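Walker-Type ATPase (Pyrococcus abyssi, PDB 2QEN) probably binds and hydrolyses ATP as a P-loop ATPase, though its cellular role is unknown. Local coordinates at residues Y31-V42 and I194-P202; N296-Y304 and E314-E322. The protein carries 1 engineered substitution. All coordinates share one frame; numbering follows the deposited sequence.

Contact 1: Y31-V42 and I194-P202; sequences YPLTLLLGIRRV and IAGEVLVKP. With ADP (adenosine-5'-diphosphate), chain C.
Leu36 reaches across to Val198 on the sheet face these two share with Thr34: with its CG anti to the backbone N (chi1 -175°), the CD1 methyl comes to 3.6 Å from Val198 CG1 and also touches CG2 of Val200. This is the tight side, buried under helix 18-30, where Thr34 OG1 bonds to Ser27 OG. Between the strands five backbone hydrogen bonds run in parallel register. Gly196 N to Leu33 O and Leu35 N to Gly196 O open the series, and Val200 N to Leu37 O, 2.7 Å, closes it.

The other face grades from buried to open. Leu35 and Leu37 are covered by helix 174-181, but Glu197 and Leu199 opposite them are exposed; Glu197 lies alongside Leu35, and its carboxylate carbon CD is 4.0 Å from Leu37 CD1. At the start of the pair the partly exposed Tyr31 ring lays one face over the Ala195-Gly196 peptide, CD2 standing 3.5 Å from Gly196 CA.

Past Val200 N the direct backbone bonds end; a water accepts from Ile39 N and donates to Val200 O, and Val42 packs against the other chain segment, CG2 3.4 Å from Lys201 C. From the turn between Ile39 and Val42, Arg41 N gives a hydrogen bond of 2.8 Å to O3B of ADP. Strand 33-37, between 165-171 and the edge strand 196-199, runs into the loop of Gly38, Arg41 and Gly43 and on to Lys44: the Walker A motif, set in the parallel sheet of a P-loop NTPase.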
loop_
_atom_site.group_PDB
_atom_site.type_symbol
_atom_site.label_atom_id
_atom_site.label_comp_id
_atom_site.label_asym_id
_atom_site.label_seq_id
_atom_site.Cartn_x
_atom_site.Cartn_y
_atom_site.Cartn_z
ATOM N N TYR A 31 2.637 -17.035 -11.394
ATOM C CA TYR A 31 1.592 -17.315 -10.408
ATOM C C TYR A 31 0.302 -16.608 -10.790
ATOM O O TYR A 31 0.347 -15.493 -11.297
ATOM C CB TYR A 31 2.011 -16.838 -9.000
ATOM C CG TYR A 31 3.335 -17.395 -8.525
ATOM C CD1 TYR A 31 3.430 -18.694 -8.024
ATOM C CD2 TYR A 31 4.499 -16.630 -8.609
ATOM C CE1 TYR A 31 4.654 -19.213 -7.606
ATOM C CE2 TYR A 31 5.724 -17.132 -8.193
ATOM C CZ TYR A 31 5.795 -18.419 -7.688
ATOM O OH TYR A 31 7.012 -18.916 -7.280
ATOM N N PRO A 32 -0.857 -17.251 -10.547
ATOM C CA PRO A 32 -2.161 -16.590 -10.744
ATOM C C PRO A 32 -2.399 -15.419 -9.763
ATOM O O PRO A 32 -3.155 -14.475 -10.073
ATOM C CB PRO A 32 -3.175 -17.728 -10.493
ATOM C CG PRO A 32 -2.382 -19.007 -10.672
ATOM C CD PRO A 32 -1.019 -18.657 -10.124
ATOM N N LEU A 33 -1.744 -15.490 -8.611
ATOM C CA LEU A 33 -1.915 -14.537 -7.531
ATOM C C LEU A 33 -0.540 -13.945 -7.137
ATOM O O LEU A 33 0.421 -14.689 -6.913
ATOM C CB LEU A 33 -2.513 -15.263 -6.319
ATOM C CG LEU A 33 -3.508 -14.630 -5.337
ATOM C CD1 LEU A 33 -3.408 -15.322 -3.978
ATOM C CD2 LEU A 33 -3.379 -13.151 -5.183
ATOM N N THR A 34 -0.473 -12.621 -7.025
ATOM C CA THR A 34 0.770 -11.893 -6.700
ATOM C C THR A 34 0.486 -10.927 -5.554
ATOM O O THR A 34 -0.555 -10.276 -5.543
ATOM C CB THR A 34 1.285 -11.127 -7.954
ATOM O OG1 THR A 34 1.695 -12.072 -8.940
ATOM C CG2 THR A 34 2.468 -10.204 -7.648
ATOM N N LEU A 35 1.395 -10.853 -4.584
ATOM C CA LEU A 35 1.305 -9.856 -3.516
ATOM C C LEU A 35 2.323 -8.737 -3.741
ATOM O O LEU A 35 3.509 -9.002 -3.960
ATOM C CB LEU A 35 1.481 -10.489 -2.117
ATOM C CG LEU A 35 0.804 -11.842 -1.838
ATOM C CD1 LEU A 35 1.076 -12.334 -0.422
ATOM C CD2 LEU A 35 -0.706 -11.780 -2.114
ATOM N N LEU A 36 1.857 -7.490 -3.715
ATOM C CA LEU A 36 2.745 -6.355 -3.822
ATOM C C LEU A 36 2.870 -5.676 -2.455
ATOM O O LEU A 36 1.903 -5.108 -1.947
ATOM C CB LEU A 36 2.270 -5.390 -4.904
ATOM C CG LEU A 36 3.184 -4.201 -5.205
ATOM C CD1 LEU A 36 4.358 -4.670 -6.034
ATOM C CD2 LEU A 36 2.405 -3.111 -5.940
ATOM N N LEU A 37 4.064 -5.755 -1.870
ATOM C CA LEU A 37 4.251 -5.495 -0.438
ATOM C C LEU A 37 5.306 -4.450 -0.120
ATOM O O LEU A 37 6.334 -4.365 -0.801
ATOM C CB LEU A 37 4.618 -6.809 0.274
ATOM C CG LEU A 37 3.688 -8.009 0.069
ATOM C CD1 LEU A 37 4.290 -9.296 0.692
ATOM C CD2 LEU A 37 2.284 -7.728 0.632
ATOM N N GLY A 38 5.044 -3.666 0.925
ATOM C CA GLY A 38 5.968 -2.646 1.411
ATOM C C GLY A 38 5.315 -1.638 2.343
ATOM O O GLY A 38 4.094 -1.609 2.499
ATOM N N ILE A 39 6.152 -0.814 2.956
ATOM C CA ILE A 39 5.758 0.276 3.862
ATOM C C ILE A 39 4.789 1.262 3.192
ATOM O O ILE A 39 4.833 1.463 1.973
ATOM C CB ILE A 39 7.049 1.037 4.331
ATOM C CG1 ILE A 39 8.068 0.070 4.945
ATOM C CG2 ILE A 39 6.766 2.170 5.304
ATOM C CD1 ILE A 39 7.537 -0.833 6.003
ATOM N N ARG A 40 3.904 1.861 3.982
ATOM C CA ARG A 40 3.034 2.925 3.488
ATOM C C ARG A 40 3.876 4.089 2.942
ATOM O O ARG A 40 4.841 4.502 3.580
ATOM C CB ARG A 40 2.131 3.422 4.618
ATOM C CG ARG A 40 1.355 4.687 4.294
ATOM C CD ARG A 40 -0.051 4.403 3.813
ATOM N NE ARG A 40 -0.957 4.254 4.949
ATOM C CZ ARG A 40 -1.977 5.062 5.225
ATOM N NH1 ARG A 40 -2.253 6.101 4.439
ATOM N NH2 ARG A 40 -2.734 4.819 6.290
ATOM N N ARG A 41 3.496 4.582 1.758
ATOM C CA ARG A 41 4.115 5.731 1.060
ATOM C C ARG A 41 5.377 5.382 0.289
ATOM O O ARG A 41 6.031 6.268 -0.258
ATOM C CB ARG A 41 4.409 6.910 1.995
ATOM C CG ARG A 41 3.189 7.620 2.513
ATOM C CD ARG A 41 3.478 8.257 3.853
ATOM N NE ARG A 41 2.236 8.713 4.470
ATOM C CZ ARG A 41 1.745 8.262 5.621
ATOM N NH1 ARG A 41 2.402 7.349 6.354
ATOM N NH2 ARG A 41 0.592 8.752 6.053
ATOM N N VAL A 42 5.714 4.098 0.257
ATOM C CA VAL A 42 6.908 3.628 -0.438
ATOM C C VAL A 42 6.758 3.685 -1.965
ATOM O O VAL A 42 7.751 3.687 -2.688
ATOM C CB VAL A 42 7.299 2.195 0.036
ATOM C CG1 VAL A 42 6.414 1.095 -0.641
ATOM C CG2 VAL A 42 8.779 1.954 -0.159
ATOM N N ILE A 194 0.054 -21.052 -3.782
ATOM C CA ILE A 194 1.243 -20.210 -3.714
ATOM C C ILE A 194 1.077 -18.906 -4.508
ATOM O O ILE A 194 0.682 -18.917 -5.681
ATOM C CB ILE A 194 2.528 -20.986 -4.145
ATOM C CG1 ILE A 194 2.752 -22.196 -3.229
ATOM C CG2 ILE A 194 3.747 -20.087 -4.091
ATOM C CD1 ILE A 194 3.760 -23.213 -3.748
ATOM N N ALA A 195 1.387 -17.796 -3.839
ATOM C CA ALA A 195 1.350 -16.459 -4.431
ATOM C C ALA A 195 2.764 -15.923 -4.633
ATOM O O ALA A 195 3.638 -16.165 -3.822
ATOM C CB ALA A 195 0.535 -15.499 -3.543
ATOM N N GLY A 196 2.985 -15.203 -5.727
ATOM C CA GLY A 196 4.240 -14.479 -5.896
ATOM C C GLY A 196 4.289 -13.302 -4.932
ATOM O O GLY A 196 3.252 -12.856 -4.427
ATOM N N GLU A 197 5.490 -12.813 -4.654
ATOM C CA GLU A 197 5.667 -11.678 -3.758
ATOM C C GLU A 197 6.646 -10.715 -4.374
ATOM O O GLU A 197 7.793 -11.074 -4.669
ATOM C CB GLU A 197 6.175 -12.105 -2.375
ATOM C CG GLU A 197 5.125 -12.813 -1.522
ATOM C CD GLU A 197 5.560 -13.042 -0.084
ATOM O OE1 GLU A 197 6.653 -12.575 0.324
ATOM O OE2 GLU A 197 4.796 -13.700 0.648
ATOM N N VAL A 198 6.169 -9.491 -4.572
ATOM C CA VAL A 198 6.995 -8.401 -5.049
ATOM C C VAL A 198 7.095 -7.338 -3.946
ATOM O O VAL A 198 6.079 -6.782 -3.494
ATOM C CB VAL A 198 6.463 -7.853 -6.402
ATOM C CG1 VAL A 198 7.296 -6.652 -6.874
ATOM C CG2 VAL A 198 6.476 -8.980 -7.452
ATOM N N LEU A 199 8.329 -7.110 -3.504
ATOM C CA LEU A 199 8.672 -6.237 -2.399
ATOM C C LEU A 199 9.131 -4.877 -2.909
ATOM O O LEU A 199 10.061 -4.802 -3.722
ATOM C CB LEU A 199 9.807 -6.862 -1.587
ATOM C CG LEU A 199 9.577 -7.979 -0.550
ATOM C CD1 LEU A 199 8.429 -8.902 -0.864
ATOM C CD2 LEU A 199 10.869 -8.773 -0.324
ATOM N N VAL A 200 8.470 -3.819 -2.426
ATOM C CA VAL A 200 8.826 -2.435 -2.749
ATOM C C VAL A 200 9.419 -1.767 -1.507
ATOM O O VAL A 200 8.722 -1.525 -0.518
ATOM C CB VAL A 200 7.619 -1.604 -3.306
ATOM C CG1 VAL A 200 8.078 -0.222 -3.735
ATOM C CG2 VAL A 200 6.934 -2.318 -4.471
ATOM N N LYS A 201 10.713 -1.463 -1.593
ATOM C CA LYS A 201 11.492 -0.908 -0.500
ATOM C C LYS A 201 11.788 0.566 -0.756
ATOM O O LYS A 201 11.727 1.005 -1.909
ATOM C CB LYS A 201 12.820 -1.663 -0.397
ATOM C CG LYS A 201 12.707 -3.186 -0.340
ATOM C CD LYS A 201 12.064 -3.656 0.968
ATOM C CE LYS A 201 12.455 -5.095 1.298
ATOM N NZ LYS A 201 11.625 -5.629 2.419
ATOM N N PRO A 202 12.113 1.335 0.315
ATOM C CA PRO A 202 12.632 2.700 0.171
ATOM C C PRO A 202 13.833 2.759 -0.760
ATOM O O PRO A 202 14.634 1.829 -0.777
ATOM C CB PRO A 202 13.096 3.055 1.593
ATOM C CG PRO A 202 12.248 2.246 2.490
ATOM C CD PRO A 202 11.986 0.950 1.738
HETATM P PB ADP C . 1.832 3.467 -1.197
HETATM O O1B ADP C . 3.023 2.540 -1.180
HETATM O O2B ADP C . 0.748 2.984 -2.135
HETATM O O3B ADP C . 1.293 3.867 0.151
HETATM P PA ADP C . 1.987 5.708 -3.121
HETATM O O1A ADP C . 2.151 4.941 -4.407
HETATM O O2A ADP C . 0.710 6.434 -2.834
HETATM O O3A ADP C . 2.434 4.822 -1.823
HETATM O "O5'" ADP C . 3.217 6.758 -3.113
HETATM C "C5'" ADP C . 3.273 7.892 -2.243
HETATM C "C4'" ADP C . 3.567 9.132 -3.098
HETATM O "O4'" ADP C . 4.968 9.199 -3.423
HETATM C "C3'" ADP C . 2.869 9.168 -4.457
HETATM O "O3'" ADP C . 1.622 9.850 -4.416
HETATM C "C2'" ADP C . 3.803 9.969 -5.307
HETATM O "O2'" ADP C . 3.701 11.307 -4.827
HETATM C "C1'" ADP C . 5.153 9.568 -4.794
HETATM N N9 ADP C . 5.856 8.455 -5.472
HETATM C C8 ADP C . 5.854 7.174 -5.061
HETATM N N7 ADP C . 6.657 6.407 -5.836
HETATM C C5 ADP C . 7.193 7.211 -6.773
HETATM C C6 ADP C . 8.124 7.054 -7.909
HETATM N N6 ADP C . 8.662 5.850 -8.206
HETATM N N1 ADP C . 8.425 8.159 -8.638
HETATM C C2 ADP C . 7.891 9.353 -8.363
HETATM N N3 ADP C . 7.056 9.579 -7.331
HETATM C C4 ADP C . 6.669 8.566 -6.520
HETATM O O HOH W 1 8.909 -1.029 2.089
#

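Contact 2: N296-Y304 and E314-E322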
loop_
_atom_site.group_PDB
_atom_site.type_symbol
_atom_site.label_atom_id
_atom_site.label_comp_id
_atom_site.label_asym_id
_atom_site.label_seq_id
_atom_site.Cartn_x
_atom_site.Cartn_y
_atom_site.Cartn_z
ATOM N N ASN A 296 14.134 1.047 22.665
ATOM C CA ASN A 296 13.932 0.217 21.478
ATOM C C ASN A 296 14.310 -1.267 21.712
ATOM O O ASN A 296 14.590 -2.036 20.777
ATOM C CB ASN A 296 14.747 0.820 20.332
ATOM C CG ASN A 296 16.206 0.864 20.640
ATOM O OD1 ASN A 296 16.632 0.381 21.687
ATOM N ND2 ASN A 296 16.997 1.423 19.730
ATOM N N ARG A 297 14.324 -1.639 22.984
ATOM C CA ARG A 297 14.452 -3.027 23.407
ATOM C C ARG A 297 13.348 -3.303 24.425
ATOM O O ARG A 297 12.875 -2.385 25.096
ATOM C CB ARG A 297 15.847 -3.300 23.982
ATOM C CG ARG A 297 16.900 -3.510 22.885
ATOM C CD ARG A 297 18.327 -3.268 23.375
ATOM N NE ARG A 297 18.661 -1.847 23.278
ATOM C CZ ARG A 297 19.192 -1.258 22.205
ATOM N NH1 ARG A 297 19.484 -1.967 21.114
ATOM N NH2 ARG A 297 19.437 0.049 22.231
ATOM N N TRP A 298 12.923 -4.557 24.494
ATOM C CA TRP A 298 11.825 -4.995 25.348
ATOM C C TRP A 298 11.793 -4.375 26.744
ATOM O O TRP A 298 10.811 -3.727 27.117
ATOM C CB TRP A 298 11.866 -6.519 25.469
ATOM C CG TRP A 298 10.750 -7.121 26.262
ATOM C CD1 TRP A 298 10.659 -7.224 27.635
ATOM C CD2 TRP A 298 9.575 -7.747 25.734
ATOM N NE1 TRP A 298 9.489 -7.869 27.979
ATOM C CE2 TRP A 298 8.808 -8.200 26.835
ATOM C CE3 TRP A 298 9.092 -7.962 24.434
ATOM C CZ2 TRP A 298 7.580 -8.866 26.675
ATOM C CZ3 TRP A 298 7.865 -8.619 24.276
ATOM C CH2 TRP A 298 7.121 -9.055 25.402
ATOM N N SER A 299 12.836 -4.623 27.530
ATOM C CA SER A 299 12.899 -4.097 28.907
ATOM C C SER A 299 12.966 -2.577 28.934
ATOM O O SER A 299 12.468 -1.958 29.869
ATOM C CB SER A 299 14.093 -4.676 29.674
ATOM O OG SER A 299 15.299 -4.311 29.032
ATOM N N LEU A 300 13.589 -1.977 27.925
ATOM C CA LEU A 300 13.661 -0.512 27.836
ATOM C C LEU A 300 12.257 0.089 27.706
ATOM O O LEU A 300 11.928 1.049 28.405
ATOM C CB LEU A 300 14.559 -0.052 26.682
ATOM C CG LEU A 300 16.073 -0.295 26.779
ATOM C CD1 LEU A 300 16.782 0.092 25.456
ATOM C CD2 LEU A 300 16.738 0.409 27.979
ATOM N N ILE A 301 11.444 -0.525 26.841
ATOM C CA ILE A 301 10.061 -0.118 26.575
ATOM C C ILE A 301 9.196 -0.302 27.811
ATOM O O ILE A 301 8.468 0.600 28.217
ATOM C CB ILE A 301 9.420 -0.927 25.396
ATOM C CG1 ILE A 301 10.036 -0.524 24.053
ATOM C CG2 ILE A 301 7.889 -0.708 25.363
ATOM C CD1 ILE A 301 9.744 -1.499 22.930
ATOM N N ARG A 302 9.307 -1.482 28.404
ATOM C CA ARG A 302 8.515 -1.878 29.538
ATOM C C ARG A 302 8.742 -0.985 30.766
ATOM O O ARG A 302 7.766 -0.528 31.390
ATOM C CB ARG A 302 8.855 -3.332 29.845
ATOM C CG ARG A 302 7.994 -4.050 30.853
ATOM C CD ARG A 302 8.705 -5.359 31.237
ATOM N NE ARG A 302 9.910 -5.079 32.025
ATOM C CZ ARG A 302 11.047 -5.775 31.988
ATOM N NH1 ARG A 302 11.185 -6.830 31.192
ATOM N NH2 ARG A 302 12.059 -5.396 32.760
ATOM N N ASP A 303 10.009 -0.745 31.119
ATOM C CA ASP A 303 10.332 0.133 32.251
ATOM C C ASP A 303 9.919 1.585 31.984
ATOM O O ASP A 303 9.464 2.272 32.884
ATOM C CB ASP A 303 11.833 0.121 32.567
ATOM C CG ASP A 303 12.353 -1.246 33.042
ATOM O OD1 ASP A 303 11.551 -2.164 33.399
ATOM O OD2 ASP A 303 13.602 -1.379 33.054
ATOM N N TYR A 304 10.108 2.048 30.749
ATOM C CA TYR A 304 9.822 3.448 30.398
ATOM C C TYR A 304 8.349 3.759 30.637
ATOM O O TYR A 304 8.004 4.730 31.328
ATOM C CB TYR A 304 10.200 3.743 28.943
ATOM C CG TYR A 304 9.928 5.179 28.520
ATOM C CD1 TYR A 304 10.651 6.249 29.080
ATOM C CD2 TYR A 304 8.946 5.465 27.570
ATOM C CE1 TYR A 304 10.392 7.566 28.697
ATOM C CE2 TYR A 304 8.681 6.771 27.171
ATOM C CZ TYR A 304 9.415 7.812 27.723
ATOM O OH TYR A 304 9.147 9.102 27.336
ATOM N N GLU A 314 3.532 -8.682 30.401
ATOM C CA GLU A 314 4.420 -9.262 29.400
ATOM C C GLU A 314 3.701 -9.899 28.193
ATOM O O GLU A 314 4.088 -9.639 27.041
ATOM C CB GLU A 314 5.369 -10.262 30.083
ATOM C CG GLU A 314 6.783 -10.229 29.536
ATOM C CD GLU A 314 7.827 -9.947 30.598
ATOM O OE1 GLU A 314 7.906 -10.734 31.568
ATOM O OE2 GLU A 314 8.575 -8.950 30.461
ATOM N N PRO A 315 2.664 -10.739 28.441
ATOM C CA PRO A 315 1.839 -11.215 27.318
ATOM C C PRO A 315 1.143 -10.097 26.510
ATOM O O PRO A 315 1.081 -10.188 25.296
ATOM C CB PRO A 315 0.818 -12.147 27.997
ATOM C CG PRO A 315 1.509 -12.580 29.278
ATOM C CD PRO A 315 2.240 -11.354 29.721
ATOM N N ARG A 316 0.643 -9.058 27.176
ATOM C CA ARG A 316 0.051 -7.903 26.477
ATOM C C ARG A 316 1.072 -7.159 25.631
ATOM O O ARG A 316 0.825 -6.868 24.453
ATOM C CB ARG A 316 -0.581 -6.918 27.466
ATOM C CG ARG A 316 -2.065 -6.755 27.314
ATOM C CD ARG A 316 -2.425 -5.943 26.063
ATOM N NE ARG A 316 -2.769 -4.553 26.385
ATOM C CZ ARG A 316 -3.645 -3.814 25.699
ATOM N NH1 ARG A 316 -4.281 -4.316 24.645
ATOM N NH2 ARG A 316 -3.898 -2.566 26.076
ATOM N N LEU A 317 2.222 -6.861 26.234
ATOM C CA LEU A 317 3.298 -6.187 25.521
ATOM C C LEU A 317 3.701 -6.943 24.252
ATOM O O LEU A 317 3.925 -6.328 23.210
ATOM C CB LEU A 317 4.517 -5.926 26.429
ATOM C CG LEU A 317 5.661 -5.160 25.717
ATOM C CD1 LEU A 317 5.178 -3.813 25.180
ATOM C CD2 LEU A 317 6.903 -5.006 26.612
ATOM N N TYR A 318 3.782 -8.268 24.349
ATOM C CA TYR A 318 4.149 -9.108 23.216
ATOM C C TYR A 318 3.121 -8.973 22.092
ATOM O O TYR A 318 3.491 -8.802 20.922
ATOM C CB TYR A 318 4.310 -10.584 23.628
ATOM C CG TYR A 318 4.657 -11.492 22.459
ATOM C CD1 TYR A 318 5.986 -11.703 22.077
ATOM C CD2 TYR A 318 3.655 -12.122 21.720
ATOM C CE1 TYR A 318 6.313 -12.530 20.987
ATOM C CE2 TYR A 318 3.965 -12.941 20.626
ATOM C CZ TYR A 318 5.300 -13.141 20.266
ATOM O OH TYR A 318 5.609 -13.968 19.192
ATOM N N ALA A 319 1.840 -9.055 22.461
ATOM C CA ALA A 319 0.739 -8.921 21.502
ATOM C C ALA A 319 0.737 -7.537 20.837
ATOM O O ALA A 319 0.643 -7.432 19.616
ATOM C CB ALA A 319 -0.595 -9.218 22.178
ATOM N N LEU A 320 0.888 -6.490 21.641
ATOM C CA LEU A 320 0.935 -5.112 21.139
ATOM C C LEU A 320 2.057 -4.889 20.119
ATOM O O LEU A 320 1.827 -4.305 19.061
ATOM C CB LEU A 320 1.063 -4.097 22.296
ATOM C CG LEU A 320 -0.131 -3.982 23.266
ATOM C CD1 LEU A 320 0.215 -3.251 24.552
ATOM C CD2 LEU A 320 -1.349 -3.347 22.612
ATOM N N LEU A 321 3.260 -5.364 20.447
ATOM C CA LEU A 321 4.424 -5.227 19.571
ATOM C C LEU A 321 4.275 -6.047 18.280
ATOM O O LEU A 321 4.621 -5.577 17.187
ATOM C CB LEU A 321 5.695 -5.614 20.313
ATOM C CG LEU A 321 6.296 -4.570 21.254
ATOM C CD1 LEU A 321 7.302 -5.268 22.168
ATOM C CD2 LEU A 321 6.956 -3.411 20.466
ATOM N N GLU A 322 3.748 -7.258 18.414
ATOM C CA GLU A 322 3.450 -8.105 17.252
ATOM C C GLU A 322 2.448 -7.459 16.291
ATOM O O GLU A 322 2.652 -7.494 15.075
ATOM C CB GLU A 322 2.978 -9.490 17.696
ATOM C CG GLU A 322 4.096 -10.554 17.887
ATOM C CD GLU A 322 5.519 -10.007 18.155
ATOM O OE1 GLU A 322 5.831 -9.520 19.287
ATOM O OE2 GLU A 322 6.346 -10.112 17.221
#
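Trp298 lays one face of its indole over Leu317, whose CD2 methyl sits 3.8 Å from the centroid of the six-membered ring and only 15° off its normal, a CH-pi contact. The two helices, 298-307 and 314-326, belong to a region resembling the C-terminal winged helix-turn-helix domain of MCM proteins; their short segments run at 113° to each other, with axes 11.7 Å apart at closest approach. Over that distance the indole does most of the bridging. Its CG is anti to the backbone N, which carries the ring out to the second helix, where the CH2 corner meets Tyr318 CB at 3.7 Å and CE3 meets Leu321 CD1.

Beyond Leu317, on the side of the indole it covers, the buried Ile301 continues the apolar seam: its CG2 touches Leu317 CD1 and its CD1 touches Leu321 CD2. Ile287 of helix 282-292 also packs on Leu317, while Tyr337 of strand 336-339 touches both Trp298 and Leu321, so the seam joins the helices to the two-stranded hairpin 330-333/336-339, probably the wing.

At the edge of the indole the contact turns polar. Trp298 NE1 reaches Glu314 OE2 at 2.9 Å, nearly within the indole plane, meeting the oxygen on its anti side but tilted out of the carboxylate plane, with an N-H...O angle of 163°. An alanine in place of Trp298 is likely to open a gap over Leu317 and leave Glu314 OE2 without its indole N-H donor. Arg302, beside Asp303 in a weak salt bridge, turns its guanidinium steeply against the Glu314 carboxylate, and its NH1 makes a long, weak bond of 3.4 Å to Glu314 OE2.

How the contacts relate
Contact 1 and contact 2 follow one another along the chain and fall in different family regions, the ATPase part and the winged-helix part. Their centres are 29 Å apart and their nearest atoms about 12 Å, so they do not touch. Contact 1 lies near the middle of the chain, about 9 Å from its centre, and carries part of the ADP pocket, with the Val42 side chain about 8 Å from the magnesium ion. Contact 2 lies about 27 Å from the chain centre, away from the nucleotide. The parts do meet near the phosphate-binding loop: Ile39 of contact 1 packs on Asn328 and Ala340, in loops beside the hairpin 330-333/336-339.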